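Local coordinates for protein galactose mutarotase related enzyme (Lactobacillus acidophilus, PDB 3DCD) that probably binds carbohydrate and acts as an isomerase of the aldose 1-epimerase family, although its substrate is not established, at residues 135-140 with 272-277. Sequence-based numbering, arbitrary orientation.
Sequences TMIFGV and YGMNHL
Met-274, a selenomethionine, meets Ile-137 and the backbone from Phe-138 CA to Gly-139 N. Its CB lies 3.5 Å from Ile-137 CG2, and the two side chains cross at about a right angle. Bends at chi2 and chi3 bring SE beside Gly-139 N and set CE against Phe-138 CA. Leu-268 also touches this side chain. At Asn-275 the strand pairing begins. Asn-275 N donates to Phe-138 O at 2.8 Å, and Phe-138 N returns a bond to Asn-275 O. Asn-275 CB sits over one face of the Phe-138 ring, 3.9 Å from its centroid. The Phe-138 CG lies between the backbone N and the carbonyl carbon (chi1 72°), and the ring beyond it has Leu-277 CB at its edge, 3.9 Å from CE1. Phe-283 packs edge-to-face with the same ring. An alanine in place of Phe-138 would probably leave Asn-275 CB and Leu-277 CB without their aromatic partner and open a gap beside Phe-283. The pairing is antiparallel: the short strand 275-277 lies against the start of strand 136-147, in one of the antiparallel sheets of this all-beta, galactose mutarotase-like fold. His-276 and Ile-137 form the non-hydrogen-bonded pair, and their side chains run side by side. Ile-137 CG2 makes a CH-pi contact over the imidazole face, while CG1 packs 3.5 Å from His-276 CD2. Thr-135 CG2 touches His-276 CB, near the plane of the ring. Leu-277 and Met-136 form a hydrogen-bonded pair. Leu-277 N donates to Met-136 O at 2.8 Å, and Met-136 N donates to Leu-277 O at 2.9 Å. Leu-277 O also accepts a bond from Asn-130 ND2. Leu-277 CD2 presses on Met-136 CE at 3.4 Å, a tight approach.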
loop_
_atom_site.group_PDB
_atom_site.type_symbol
_atom_site.label_atom_id
_atom_site.label_comp_id
_atom_site.label_asym_id
_atom_site.label_seq_id
_atom_site.Cartn_x
_atom_site.Cartn_y
_atom_site.Cartn_z
ATOM N N THR A 135 -7.723 14.028 -20.087
ATOM C CA THR A 135 -6.664 13.300 -19.382
ATOM C C THR A 135 -6.995 13.205 -17.887
ATOM O O THR A 135 -7.311 14.206 -17.246
ATOM C CB THR A 135 -5.293 13.958 -19.633
ATOM O OG1 THR A 135 -4.969 13.802 -21.020
ATOM C CG2 THR A 135 -4.195 13.310 -18.815
HETATM N N MSE A 136 -6.971 11.980 -17.368
HETATM C CA MSE A 136 -7.242 11.710 -15.963
HETATM C C MSE A 136 -5.954 11.828 -15.146
HETATM O O MSE A 136 -4.899 11.401 -15.591
HETATM C CB MSE A 136 -7.831 10.311 -15.827
HETATM C CG MSE A 136 -8.121 9.890 -14.415
HETATM SE SE MSE A 136 -9.166 8.261 -14.494
HETATM C CE MSE A 136 -7.708 7.056 -14.853
ATOM N N ILE A 137 -6.058 12.405 -13.949
ATOM C CA ILE A 137 -4.905 12.614 -13.061
ATOM C C ILE A 137 -5.189 11.878 -11.746
ATOM O O ILE A 137 -6.159 12.205 -11.073
ATOM C CB ILE A 137 -4.621 14.135 -12.847
ATOM C CG1 ILE A 137 -4.395 14.802 -14.216
ATOM C CG2 ILE A 137 -3.360 14.327 -11.997
ATOM C CD1 ILE A 137 -4.554 16.325 -14.279
ATOM N N PHE A 138 -4.373 10.862 -11.437
ATOM C CA PHE A 138 -4.562 10.005 -10.259
ATOM C C PHE A 138 -3.264 9.467 -9.657
ATOM O O PHE A 138 -2.219 9.331 -10.346
ATOM C CB PHE A 138 -5.464 8.802 -10.586
ATOM C CG PHE A 138 -4.791 7.778 -11.440
ATOM C CD1 PHE A 138 -4.713 7.955 -12.824
ATOM C CD2 PHE A 138 -4.196 6.655 -10.868
ATOM C CE1 PHE A 138 -4.054 7.021 -13.616
ATOM C CE2 PHE A 138 -3.539 5.730 -11.649
ATOM C CZ PHE A 138 -3.465 5.908 -13.022
ATOM N N GLY A 139 -3.345 9.143 -8.363
ATOM C CA GLY A 139 -2.328 8.369 -7.673
ATOM C C GLY A 139 -2.969 7.052 -7.241
ATOM O O GLY A 139 -4.176 6.985 -7.040
ATOM N N VAL A 140 -2.166 6.002 -7.149
ATOM C CA VAL A 140 -2.624 4.688 -6.666
ATOM C C VAL A 140 -1.493 4.046 -5.846
ATOM O O VAL A 140 -0.319 4.289 -6.114
ATOM C CB VAL A 140 -3.141 3.768 -7.824
ATOM C CG1 VAL A 140 -2.020 3.384 -8.807
ATOM C CG2 VAL A 140 -3.848 2.531 -7.258
ATOM N N TYR A 272 2.687 17.281 -7.989
ATOM C CA TYR A 272 3.842 16.393 -8.096
ATOM C C TYR A 272 3.524 14.913 -7.902
ATOM O O TYR A 272 2.778 14.532 -6.973
ATOM C CB TYR A 272 4.910 16.816 -7.087
ATOM C CG TYR A 272 6.067 15.858 -7.048
ATOM C CD1 TYR A 272 7.060 15.887 -8.033
ATOM C CD2 TYR A 272 6.160 14.901 -6.043
ATOM C CE1 TYR A 272 8.117 14.982 -8.005
ATOM C CE2 TYR A 272 7.219 14.000 -6.009
ATOM C CZ TYR A 272 8.178 14.048 -6.996
ATOM O OH TYR A 272 9.223 13.140 -6.948
ATOM N N GLY A 273 4.096 14.084 -8.782
ATOM C CA GLY A 273 4.062 12.612 -8.651
ATOM C C GLY A 273 2.747 11.928 -9.036
ATOM O O GLY A 273 2.539 10.745 -8.730
HETATM N N MSE A 274 1.847 12.662 -9.691
HETATM C CA MSE A 274 0.573 12.080 -10.131
HETATM C C MSE A 274 0.767 11.409 -11.467
HETATM O O MSE A 274 1.656 11.806 -12.239
HETATM C CB MSE A 274 -0.536 13.134 -10.235
HETATM C CG MSE A 274 -1.019 13.670 -8.902
HETATM SE SE MSE A 274 -1.931 12.262 -7.863
HETATM C CE MSE A 274 -3.768 12.784 -8.255
ATOM N N ASN A 275 -0.032 10.381 -11.724
ATOM C CA ASN A 275 -0.117 9.764 -13.054
ATOM C C ASN A 275 -1.084 10.517 -13.978
ATOM O O ASN A 275 -2.170 10.913 -13.555
ATOM C CB ASN A 275 -0.536 8.284 -12.952
ATOM C CG ASN A 275 0.293 7.513 -11.950
ATOM O OD1 ASN A 275 -0.171 7.212 -10.842
ATOM N ND2 ASN A 275 1.533 7.206 -12.312
ATOM N N HIS A 276 -0.688 10.707 -15.238
ATOM C CA HIS A 276 -1.544 11.338 -16.250
ATOM C C HIS A 276 -1.922 10.328 -17.324
ATOM O O HIS A 276 -1.043 9.774 -17.995
ATOM C CB HIS A 276 -0.838 12.538 -16.869
ATOM C CG HIS A 276 -0.664 13.677 -15.912
ATOM N ND1 HIS A 276 0.216 13.628 -14.852
ATOM C CD2 HIS A 276 -1.266 14.887 -15.845
ATOM C CE1 HIS A 276 0.142 14.756 -14.169
ATOM N NE2 HIS A 276 -0.748 15.536 -14.751
ATOM N N LEU A 277 -3.217 10.058 -17.446
ATOM C CA LEU A 277 -3.714 8.977 -18.287
ATOM C C LEU A 277 -4.678 9.497 -19.346
ATOM O O LEU A 277 -5.774 9.981 -19.034
ATOM C CB LEU A 277 -4.381 7.884 -17.421
ATOM C CG LEU A 277 -4.855 6.603 -18.120
ATOM C CD1 LEU A 277 -3.675 5.843 -18.722
ATOM C CD2 LEU A 277 -5.641 5.687 -17.169
#